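Local coordinates for protein sulfatase (PDB 6USS) that probably hydrolyses aryl sulfate esters at a calcium-binding active site, at residues A[58-63]-A[338-343]; A[159-164]-A[253-258]; A[440-445]-A[453-458]. The protein carries 1 engineered substitution. One frame throughout, in Å; residues are numbered along the deposited sequence.

How the contacts relate
The three contacts do not touch one another and sample different parts of a sulfatase chain. Contact 2 belongs to the buried core, joining two parallel strands of the large mixed sheet; Tyr256 is about 9 Å from the calcium ion, side chain to metal. Asp42, Asp43, Asp322, Asn323 and the engineered Cys88 make up the metal site. Contact 1, 31 Å from contact 2 between centres, joins two surface pieces, with the side chains of Gln340 and Asp43 about 11 Å apart. Contact 3 lies in the separate four-stranded antiparallel sheet, away from the annotated sites, and its centre is 35 Å from that of contact 2, across the chain's centre.

Contact 1 (A[58-63]-A[338-343]); sequences THYNEV and HTQNSP
Tyr60 reaches from the first turn of helix 59-63 to the turn around Gln340, and its phenol forms the close part of this contact. Tyr60 OH lies 3.5 Å from Gln340 CA, while Tyr60 CE2 is 3.7 Å from Gln340 O, which meets the ring obliquely. The edge of the same ring faces Ser342 O, with Tyr60 CD2 4.0 Å from it. A long flat side chain suits this place because it spans the gap and lies against backbone. That backbone is held by a type I turn, Ser342 N donating to Thr339 O. The amide of Gln340 leads away from Tyr60, and its NE2 bonds to Asp334 O.

The packing is sparser beside Thr58, whose side chain crosses that of Pro343 at about a right angle, Thr58 CG2 coming within 4.0 Å of Pro343 CD. Thr58 is the N-cap: its OG1 accepts from Asn61 N, Asn61 OD1 accepts from Thr58 N, and this capping box satisfies Asn61 N within the first turn and ties Thr58 N to the side chain of Asn61. Gln47 is a further partner of Thr58 OG1. His59 and Glu62, on the same short helix, are exposed to solvent. Helix 59-63 thus lies against the loop between strand 315-321 and helix 353-356, and at its far end Val63 O bonds to Lys279, the last residue of helix 273-279.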
loop_
_atom_site.group_PDB
_atom_site.type_symbol
_atom_site.label_atom_id
_atom_site.label_comp_id
_atom_site.label_asym_id
_atom_site.label_seq_id
_atom_site.Cartn_x
_atom_site.Cartn_y
_atom_site.Cartn_z
ATOM N N THR A 58 5.013 -13.641 -40.920
ATOM C CA THR A 58 6.461 -13.798 -41.026
ATOM C C THR A 58 6.879 -15.209 -40.649
ATOM O O THR A 58 6.082 -16.024 -40.184
ATOM C CB THR A 58 7.226 -12.827 -40.129
ATOM O OG1 THR A 58 6.940 -13.145 -38.761
ATOM C CG2 THR A 58 6.885 -11.393 -40.451
ATOM N N HIS A 59 8.169 -15.490 -40.836
ATOM C CA HIS A 59 8.692 -16.771 -40.380
ATOM C C HIS A 59 8.628 -16.884 -38.861
ATOM O O HIS A 59 8.332 -17.969 -38.330
ATOM C CB HIS A 59 10.125 -16.984 -40.862
ATOM C CG HIS A 59 10.727 -18.263 -40.365
ATOM N ND1 HIS A 59 10.180 -19.501 -40.646
ATOM C CD2 HIS A 59 11.795 -18.498 -39.564
ATOM C CE1 HIS A 59 10.900 -20.443 -40.057
ATOM N NE2 HIS A 59 11.881 -19.860 -39.391
ATOM N N TYR A 60 8.887 -15.780 -38.144
ATOM C CA TYR A 60 8.706 -15.802 -36.694
ATOM C C TYR A 60 7.284 -16.183 -36.328
ATOM O O TYR A 60 7.071 -16.993 -35.418
ATOM C CB TYR A 60 9.050 -14.451 -36.089
ATOM C CG TYR A 60 10.528 -14.164 -36.095
ATOM C CD1 TYR A 60 11.434 -15.101 -35.615
ATOM C CD2 TYR A 60 11.022 -12.966 -36.589
ATOM C CE1 TYR A 60 12.797 -14.849 -35.605
ATOM C CE2 TYR A 60 12.396 -12.701 -36.583
ATOM C CZ TYR A 60 13.268 -13.654 -36.084
ATOM O OH TYR A 60 14.610 -13.429 -36.077
ATOM N N ASN A 61 6.293 -15.612 -37.023
ATOM C CA ASN A 61 4.909 -15.987 -36.754
ATOM C C ASN A 61 4.716 -17.478 -36.922
ATOM O O ASN A 61 4.020 -18.114 -36.122
ATOM C CB ASN A 61 3.952 -15.242 -37.679
ATOM C CG ASN A 61 3.985 -13.756 -37.469
ATOM O OD1 ASN A 61 3.823 -12.983 -38.407
ATOM N ND2 ASN A 61 4.196 -13.344 -36.236
ATOM N N GLU A 62 5.341 -18.060 -37.945
ATOM C CA GLU A 62 5.208 -19.497 -38.150
ATOM C C GLU A 62 5.812 -20.284 -36.990
ATOM O O GLU A 62 5.272 -21.325 -36.602
ATOM C CB GLU A 62 5.845 -19.918 -39.481
ATOM C CG GLU A 62 5.248 -19.294 -40.756
ATOM C CD GLU A 62 3.804 -19.726 -41.056
ATOM O OE1 GLU A 62 3.167 -20.414 -40.221
ATOM O OE2 GLU A 62 3.301 -19.364 -42.142
ATOM N N VAL A 63 6.920 -19.812 -36.409
ATOM C CA VAL A 63 7.606 -20.657 -35.424
ATOM C C VAL A 63 7.103 -20.460 -33.985
ATOM O O VAL A 63 7.064 -21.423 -33.213
ATOM C CB VAL A 63 9.144 -20.482 -35.502
ATOM C CG1 VAL A 63 9.623 -20.633 -36.919
ATOM C CG2 VAL A 63 9.627 -19.151 -34.908
ATOM N N HIS A 338 20.801 -7.909 -35.224
ATOM C CA HIS A 338 19.988 -6.695 -35.364
ATOM C C HIS A 338 18.793 -6.895 -36.287
ATOM O O HIS A 338 18.231 -5.908 -36.786
ATOM C CB HIS A 338 20.800 -5.494 -35.864
ATOM C CG HIS A 338 22.046 -5.235 -35.078
ATOM N ND1 HIS A 338 22.027 -4.782 -33.773
ATOM C CD2 HIS A 338 23.354 -5.368 -35.410
ATOM C CE1 HIS A 338 23.267 -4.641 -33.340
ATOM N NE2 HIS A 338 24.091 -4.988 -34.313
ATOM N N THR A 339 18.387 -8.140 -36.550
ATOM C CA THR A 339 17.200 -8.401 -37.363
ATOM C C THR A 339 16.156 -9.249 -36.646
ATOM O O THR A 339 15.234 -9.747 -37.293
ATOM C CB THR A 339 17.583 -9.072 -38.685
ATOM O OG1 THR A 339 18.069 -10.400 -38.437
ATOM C CG2 THR A 339 18.650 -8.250 -39.421
ATOM N N GLN A 340 16.263 -9.417 -35.329
ATOM C CA GLN A 340 15.385 -10.337 -34.617
ATOM C C GLN A 340 13.976 -9.788 -34.409
ATOM O O GLN A 340 13.155 -10.476 -33.787
ATOM C CB GLN A 340 16.001 -10.707 -33.268
ATOM C CG GLN A 340 17.129 -11.714 -33.339
ATOM C CD GLN A 340 18.445 -11.106 -33.840
ATOM O OE1 GLN A 340 18.573 -9.886 -33.980
ATOM N NE2 GLN A 340 19.424 -11.967 -34.123
ATOM N N ASN A 341 13.667 -8.579 -34.889
ATOM C CA ASN A 341 12.296 -8.075 -34.943
ATOM C C ASN A 341 11.861 -7.852 -36.392
ATOM O O ASN A 341 10.962 -7.047 -36.671
ATOM C CB ASN A 341 12.145 -6.797 -34.116
ATOM C CG ASN A 341 12.577 -6.983 -32.672
ATOM O OD1 ASN A 341 11.866 -7.606 -31.869
ATOM N ND2 ASN A 341 13.753 -6.463 -32.336
ATOM N N SER A 342 12.500 -8.564 -37.317
ATOM C CA SER A 342 12.209 -8.402 -38.732
ATOM C C SER A 342 10.716 -8.593 -38.983
ATOM O O SER A 342 10.105 -9.490 -38.389
ATOM C CB SER A 342 13.005 -9.415 -39.553
ATOM O OG SER A 342 12.297 -9.706 -40.738
ATOM N N PRO A 343 10.102 -7.807 -39.892
ATOM C CA PRO A 343 10.724 -6.870 -40.833
ATOM C C PRO A 343 11.151 -5.542 -40.223
ATOM O O PRO A 343 11.541 -4.658 -40.967
ATOM C CB PRO A 343 9.602 -6.614 -41.831
ATOM C CG PRO A 343 8.395 -6.624 -40.963
ATOM C CD PRO A 343 8.638 -7.776 -40.011
#

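Contact 2 (A[159-164]-A[253-258]); sequences HTIHCG and FFLYMA
Phe253 starts the pairing with His159: its CA is 3.1 Å from His159 O, a CA-H...O contact beside the regular bond from Phe254 N to the same oxygen. The Phe253 ring turns away from strand 159-164 and packs on Leu243 of helix 231-247. Phe254 points to the other face of the sheet, with Thr160, and its O receives Ile161 N at 2.8 Å. Leu255 returns to the helix-covered face; CG is anti to the backbone N (chi1 167°), and Leu255 CD1 comes within 3.6 Å of Ile161 CG2. Branched apolar side chains suit this buried layer, where Ile161 also packs on Ala242 of helix 231-247.

The two strands run parallel, 11° apart, in the large sheet of the alkaline phosphatase-like sulfatase fold. Strand 159-164 lies between strands 185-187 and 253-258, and the latter pairs on its other side with strand 35-41, which leads to the calcium ligand Asp42.

Tyr256 N donates to Ile161 O and Tyr256 O accepts from Cys163 N. The side chains of Tyr256 and His162 lie side by side, pointing the same way, their rings rim to rim with planes at 49° and Tyr256 CD2 3.4 Å from His162 ND1, at the imidazole edge. Met257, on the helix face, sets SD 3.8 Å from Cys163 SG, two polarisable sulfurs in a buried layer. Ala258 N bonds to Cys163 O, and its small CB fits over one face of the Tyr256 ring, toward the rim. Opposite Ala258, Gly164 sits where a CB would collide with Ala258 O and, at these backbone angles, with the carbonyl oxygen of Cys163; its CA approaches Ala258 O at 3.1 Å, and its own O takes the NE2 proton of His162 from above the carbonyl plane.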
loop_
_atom_site.group_PDB
_atom_site.type_symbol
_atom_site.label_atom_id
_atom_site.label_comp_id
_atom_site.label_asym_id
_atom_site.label_seq_id
_atom_site.Cartn_x
_atom_site.Cartn_y
_atom_site.Cartn_z
ATOM N N HIS A 159 -9.765 -1.564 -6.604
ATOM C CA HIS A 159 -8.813 -2.397 -5.871
ATOM C C HIS A 159 -7.633 -2.653 -6.808
ATOM O O HIS A 159 -7.795 -3.294 -7.852
ATOM C CB HIS A 159 -9.462 -3.701 -5.413
ATOM C CG HIS A 159 -8.504 -4.662 -4.775
ATOM N ND1 HIS A 159 -7.806 -4.366 -3.622
ATOM C CD2 HIS A 159 -8.125 -5.915 -5.130
ATOM C CE1 HIS A 159 -7.049 -5.398 -3.288
ATOM N NE2 HIS A 159 -7.223 -6.351 -4.187
ATOM N N THR A 160 -6.454 -2.131 -6.457
ATOM C CA THR A 160 -5.319 -2.074 -7.373
ATOM C C THR A 160 -4.291 -3.139 -7.019
ATOM O O THR A 160 -3.852 -3.226 -5.865
ATOM C CB THR A 160 -4.676 -0.692 -7.323
ATOM O OG1 THR A 160 -4.359 -0.376 -5.966
ATOM C CG2 THR A 160 -5.648 0.346 -7.827
ATOM N N ILE A 161 -3.901 -3.935 -8.011
ATOM C CA ILE A 161 -2.989 -5.056 -7.822
ATOM C C ILE A 161 -1.820 -4.900 -8.782
ATOM O O ILE A 161 -2.030 -4.729 -9.990
ATOM C CB ILE A 161 -3.679 -6.408 -8.078
ATOM C CG1 ILE A 161 -4.938 -6.551 -7.236
ATOM C CG2 ILE A 161 -2.711 -7.555 -7.845
ATOM C CD1 ILE A 161 -5.823 -7.676 -7.690
ATOM N N HIS A 162 -0.598 -4.985 -8.247
ATOM C CA HIS A 162 0.622 -5.071 -9.040
ATOM C C HIS A 162 1.255 -6.456 -8.920
ATOM O O HIS A 162 1.455 -6.974 -7.810
ATOM C CB HIS A 162 1.676 -4.037 -8.635
ATOM C CG HIS A 162 3.016 -4.325 -9.237
ATOM N ND1 HIS A 162 3.348 -3.950 -10.524
ATOM C CD2 HIS A 162 4.057 -5.060 -8.781
ATOM C CE1 HIS A 162 4.566 -4.385 -10.807
ATOM N NE2 HIS A 162 5.017 -5.061 -9.766
ATOM N N CYS A 163 1.635 -7.022 -10.063
ATOM C CA CYS A 163 2.211 -8.356 -10.096
ATOM C C CYS A 163 3.339 -8.395 -11.114
ATOM O O CYS A 163 3.098 -8.211 -12.316
ATOM C CB CYS A 163 1.132 -9.382 -10.439
ATOM S SG CYS A 163 1.770 -11.078 -10.496
ATOM N N GLY A 164 4.560 -8.636 -10.633
ATOM C CA GLY A 164 5.710 -8.726 -11.521
ATOM C C GLY A 164 6.682 -7.554 -11.499
ATOM O O GLY A 164 6.988 -6.999 -10.437
ATOM N N PHE A 253 -11.577 -4.013 -9.916
ATOM C CA PHE A 253 -10.148 -4.161 -9.717
ATOM C C PHE A 253 -9.364 -3.696 -10.943
ATOM O O PHE A 253 -9.889 -3.552 -12.055
ATOM C CB PHE A 253 -9.779 -5.609 -9.355
ATOM C CG PHE A 253 -10.003 -6.609 -10.463
ATOM C CD1 PHE A 253 -9.092 -6.741 -11.513
ATOM C CD2 PHE A 253 -11.100 -7.457 -10.432
ATOM C CE1 PHE A 253 -9.299 -7.674 -12.511
ATOM C CE2 PHE A 253 -11.307 -8.402 -11.431
ATOM C CZ PHE A 253 -10.420 -8.509 -12.468
ATOM N N PHE A 254 -8.089 -3.447 -10.703
ATOM C CA PHE A 254 -7.133 -3.173 -11.757
ATOM C C PHE A 254 -5.932 -4.046 -11.440
ATOM O O PHE A 254 -5.352 -3.932 -10.357
ATOM C CB PHE A 254 -6.772 -1.693 -11.792
ATOM C CG PHE A 254 -5.578 -1.386 -12.624
ATOM C CD1 PHE A 254 -5.640 -1.462 -14.004
ATOM C CD2 PHE A 254 -4.378 -1.013 -12.029
ATOM C CE1 PHE A 254 -4.521 -1.161 -14.785
ATOM C CE2 PHE A 254 -3.252 -0.721 -12.804
ATOM C CZ PHE A 254 -3.328 -0.791 -14.179
ATOM N N LEU A 255 -5.614 -4.964 -12.337
ATOM C CA LEU A 255 -4.451 -5.819 -12.201
ATOM C C LEU A 255 -3.410 -5.383 -13.220
ATOM O O LEU A 255 -3.663 -5.438 -14.426
ATOM C CB LEU A 255 -4.837 -7.277 -12.415
ATOM C CG LEU A 255 -3.648 -8.226 -12.607
ATOM C CD1 LEU A 255 -2.741 -8.147 -11.424
ATOM C CD2 LEU A 255 -4.124 -9.666 -12.815
ATOM N N TYR A 256 -2.250 -4.940 -12.740
ATOM C CA TYR A 256 -1.112 -4.659 -13.619
ATOM C C TYR A 256 -0.253 -5.914 -13.652
ATOM O O TYR A 256 0.635 -6.110 -12.820
ATOM C CB TYR A 256 -0.312 -3.453 -13.135
ATOM C CG TYR A 256 0.908 -3.082 -13.985
ATOM C CD1 TYR A 256 0.867 -3.111 -15.380
ATOM C CD2 TYR A 256 2.095 -2.666 -13.380
ATOM C CE1 TYR A 256 1.993 -2.744 -16.157
ATOM C CE2 TYR A 256 3.206 -2.299 -14.134
ATOM C CZ TYR A 256 3.153 -2.338 -15.523
ATOM O OH TYR A 256 4.279 -1.969 -16.241
ATOM N N MET A 257 -0.524 -6.783 -14.625
ATOM C CA MET A 257 0.222 -8.034 -14.779
ATOM C C MET A 257 1.448 -7.747 -15.632
ATOM O O MET A 257 1.382 -7.756 -16.858
ATOM C CB MET A 257 -0.662 -9.105 -15.404
ATOM C CG MET A 257 -0.032 -10.478 -15.441
ATOM S SD MET A 257 -0.049 -11.215 -13.798
ATOM C CE MET A 257 0.997 -12.660 -14.040
ATOM N N ALA A 258 2.583 -7.490 -14.976
ATOM C CA ALA A 258 3.803 -7.048 -15.652
ATOM C C ALA A 258 4.867 -8.138 -15.537
ATOM O O ALA A 258 5.604 -8.189 -14.554
ATOM C CB ALA A 258 4.294 -5.722 -15.069
#

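Contact 3 (A[440-445]-A[453-458]); sequences PTCTVR and YYYENG
Tyr455 lies against the chain opposite it, its atoms meeting successive residues from Pro440 at CB to Cys442 at the tip. Its CB packs on Pro440 CB at 3.8 Å. CG is anti to the carbonyl carbon (chi1 -73°), and the ring beyond it turns an edge to the backbone of Pro440 and Thr441. There Tyr455 CD2 comes within 3.4 Å of Pro440 C, and Tyr455 CE2 lies 3.5 Å from Thr441 C. At CZ the ring reaches the sulfur, 3.9 Å from Cys442 SG, which sits obliquely to it. Tyr455 OH, 3.6 Å from the same SG, is hydrogen-bonded to Asn426 OD1, which satisfies the hydroxyl of this buried residue.

Cys442 SG serves two aromatics, for it also touches the edge of the Tyr453 ring, 3.6 Å from CD2. A compact polarisable atom suits a place beside two rings. On the other face of the sheet Thr441 CG2 sits over the Tyr454 ring, 4.0 Å from its centroid, a CH-pi contact.

The backbones form an antiparallel pair: Cys442 and Tyr453 exchange both of their bonds, Thr441 faces Tyr454 as a non-hydrogen-bonded pair, and Tyr455 N donates to Pro440 O as the strand ends. A water donating to Pro440 O and accepting from Glu456 N extends this link into the turn. The contact closes the open end of the hairpin of strands 441-446 and 449-454, the middle pair of the four-stranded sheet; strand 422-427 flanks 441-446, strand 460-464 flanks 449-454, and helix 480-496 packs on Cys442 and Tyr455 through Leu494.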
loop_
_atom_site.group_PDB
_atom_site.type_symbol
_atom_site.label_atom_id
_atom_site.label_comp_id
_atom_site.label_asym_id
_atom_site.label_seq_id
_atom_site.Cartn_x
_atom_site.Cartn_y
_atom_site.Cartn_z
ATOM N N PRO A 440 22.784 8.033 -28.563
ATOM C CA PRO A 440 22.029 9.235 -28.142
ATOM C C PRO A 440 21.254 9.850 -29.304
ATOM O O PRO A 440 21.841 10.331 -30.278
ATOM C CB PRO A 440 23.122 10.186 -27.636
ATOM C CG PRO A 440 24.418 9.411 -27.700
ATOM C CD PRO A 440 24.240 8.260 -28.610
ATOM N N THR A 441 19.925 9.858 -29.188
ATOM C CA THR A 441 19.060 10.329 -30.261
ATOM C C THR A 441 17.839 11.024 -29.676
ATOM O O THR A 441 17.465 10.801 -28.520
ATOM C CB THR A 441 18.563 9.175 -31.137
ATOM O OG1 THR A 441 17.890 8.210 -30.310
ATOM C CG2 THR A 441 19.706 8.508 -31.891
ATOM N N CYS A 442 17.203 11.846 -30.499
ATOM C CA CYS A 442 15.795 12.144 -30.331
ATOM C C CYS A 442 15.098 11.895 -31.655
ATOM O O CYS A 442 15.707 11.968 -32.725
ATOM C CB CYS A 442 15.555 13.593 -29.861
ATOM S SG CYS A 442 16.635 14.741 -30.692
ATOM N N THR A 443 13.805 11.625 -31.579
ATOM C CA THR A 443 13.021 11.198 -32.720
ATOM C C THR A 443 11.672 11.886 -32.678
ATOM O O THR A 443 11.062 12.001 -31.603
ATOM C CB THR A 443 12.822 9.681 -32.689
ATOM O OG1 THR A 443 14.098 9.045 -32.679
ATOM C CG2 THR A 443 12.057 9.225 -33.909
ATOM N N VAL A 444 11.198 12.337 -33.839
ATOM C CA VAL A 444 9.793 12.696 -34.006
ATOM C C VAL A 444 9.178 11.866 -35.133
ATOM O O VAL A 444 9.798 11.654 -36.184
ATOM C CB VAL A 444 9.611 14.204 -34.279
ATOM C CG1 VAL A 444 10.394 14.634 -35.547
ATOM C CG2 VAL A 444 8.126 14.531 -34.403
ATOM N N ARG A 445 7.959 11.384 -34.892
ATOM C CA ARG A 445 7.116 10.761 -35.901
ATOM C C ARG A 445 5.887 11.630 -36.103
ATOM O O ARG A 445 5.295 12.102 -35.127
ATOM C CB ARG A 445 6.690 9.357 -35.474
ATOM C CG ARG A 445 5.659 8.727 -36.369
ATOM C CD ARG A 445 6.233 8.403 -37.738
ATOM N NE ARG A 445 5.225 7.777 -38.584
ATOM C CZ ARG A 445 4.759 6.535 -38.428
ATOM N NH1 ARG A 445 5.212 5.741 -37.463
ATOM N NH2 ARG A 445 3.819 6.083 -39.247
ATOM N N TYR A 453 17.407 12.108 -35.077
ATOM C CA TYR A 453 18.571 12.972 -34.981
ATOM C C TYR A 453 19.569 12.357 -34.017
ATOM O O TYR A 453 19.190 11.921 -32.925
ATOM C CB TYR A 453 18.171 14.356 -34.498
ATOM C CG TYR A 453 19.334 15.227 -34.077
ATOM C CD1 TYR A 453 20.253 15.713 -35.018
ATOM C CD2 TYR A 453 19.499 15.595 -32.738
ATOM C CE1 TYR A 453 21.311 16.535 -34.628
ATOM C CE2 TYR A 453 20.556 16.426 -32.341
ATOM C CZ TYR A 453 21.457 16.894 -33.290
ATOM O OH TYR A 453 22.509 17.715 -32.912
ATOM N N TYR A 454 20.837 12.328 -34.414
ATOM C CA TYR A 454 21.878 11.664 -33.641
ATOM C C TYR A 454 22.748 12.727 -32.979
ATOM O O TYR A 454 23.461 13.471 -33.664
ATOM C CB TYR A 454 22.706 10.744 -34.528
ATOM C CG TYR A 454 21.949 9.545 -35.070
ATOM C CD1 TYR A 454 21.055 9.684 -36.130
ATOM C CD2 TYR A 454 22.128 8.270 -34.524
ATOM C CE1 TYR A 454 20.367 8.599 -36.640
ATOM C CE2 TYR A 454 21.447 7.165 -35.041
ATOM C CZ TYR A 454 20.569 7.338 -36.105
ATOM O OH TYR A 454 19.881 6.260 -36.632
ATOM N N TYR A 455 22.685 12.782 -31.641
ATOM C CA TYR A 455 23.451 13.761 -30.882
ATOM C C TYR A 455 24.942 13.637 -31.136
ATOM O O TYR A 455 25.659 14.638 -31.067
ATOM C CB TYR A 455 23.191 13.594 -29.387
ATOM C CG TYR A 455 21.846 14.058 -28.906
ATOM C CD1 TYR A 455 21.568 15.401 -28.785
ATOM C CD2 TYR A 455 20.860 13.153 -28.552
ATOM C CE1 TYR A 455 20.353 15.843 -28.328
ATOM C CE2 TYR A 455 19.623 13.591 -28.088
ATOM C CZ TYR A 455 19.390 14.941 -27.976
ATOM O OH TYR A 455 18.192 15.420 -27.529
ATOM N N GLU A 456 25.432 12.422 -31.402
ATOM C CA GLU A 456 26.875 12.211 -31.376
ATOM C C GLU A 456 27.570 12.900 -32.547
ATOM O O GLU A 456 28.704 13.373 -32.395
ATOM C CB GLU A 456 27.212 10.712 -31.343
ATOM C CG GLU A 456 28.607 10.410 -30.762
ATOM C CD GLU A 456 29.011 8.930 -30.823
ATOM O OE1 GLU A 456 28.113 8.051 -30.762
ATOM O OE2 GLU A 456 30.238 8.650 -30.908
ATOM N N ASN A 457 26.912 12.993 -33.709
ATOM C CA ASN A 457 27.537 13.673 -34.835
ATOM C C ASN A 457 26.563 14.506 -35.657
ATOM O O ASN A 457 26.921 14.907 -36.767
ATOM C CB ASN A 457 28.226 12.660 -35.748
ATOM C CG ASN A 457 27.243 11.678 -36.369
ATOM O OD1 ASN A 457 26.067 11.640 -35.989
ATOM N ND2 ASN A 457 27.718 10.883 -37.331
ATOM N N GLY A 458 25.347 14.765 -35.166
ATOM C CA GLY A 458 24.381 15.578 -35.890
ATOM C C GLY A 458 23.753 14.924 -37.104
ATOM O O GLY A 458 23.059 15.602 -37.871
HETATM O O HOH W 1 24.172 9.815 -31.507
#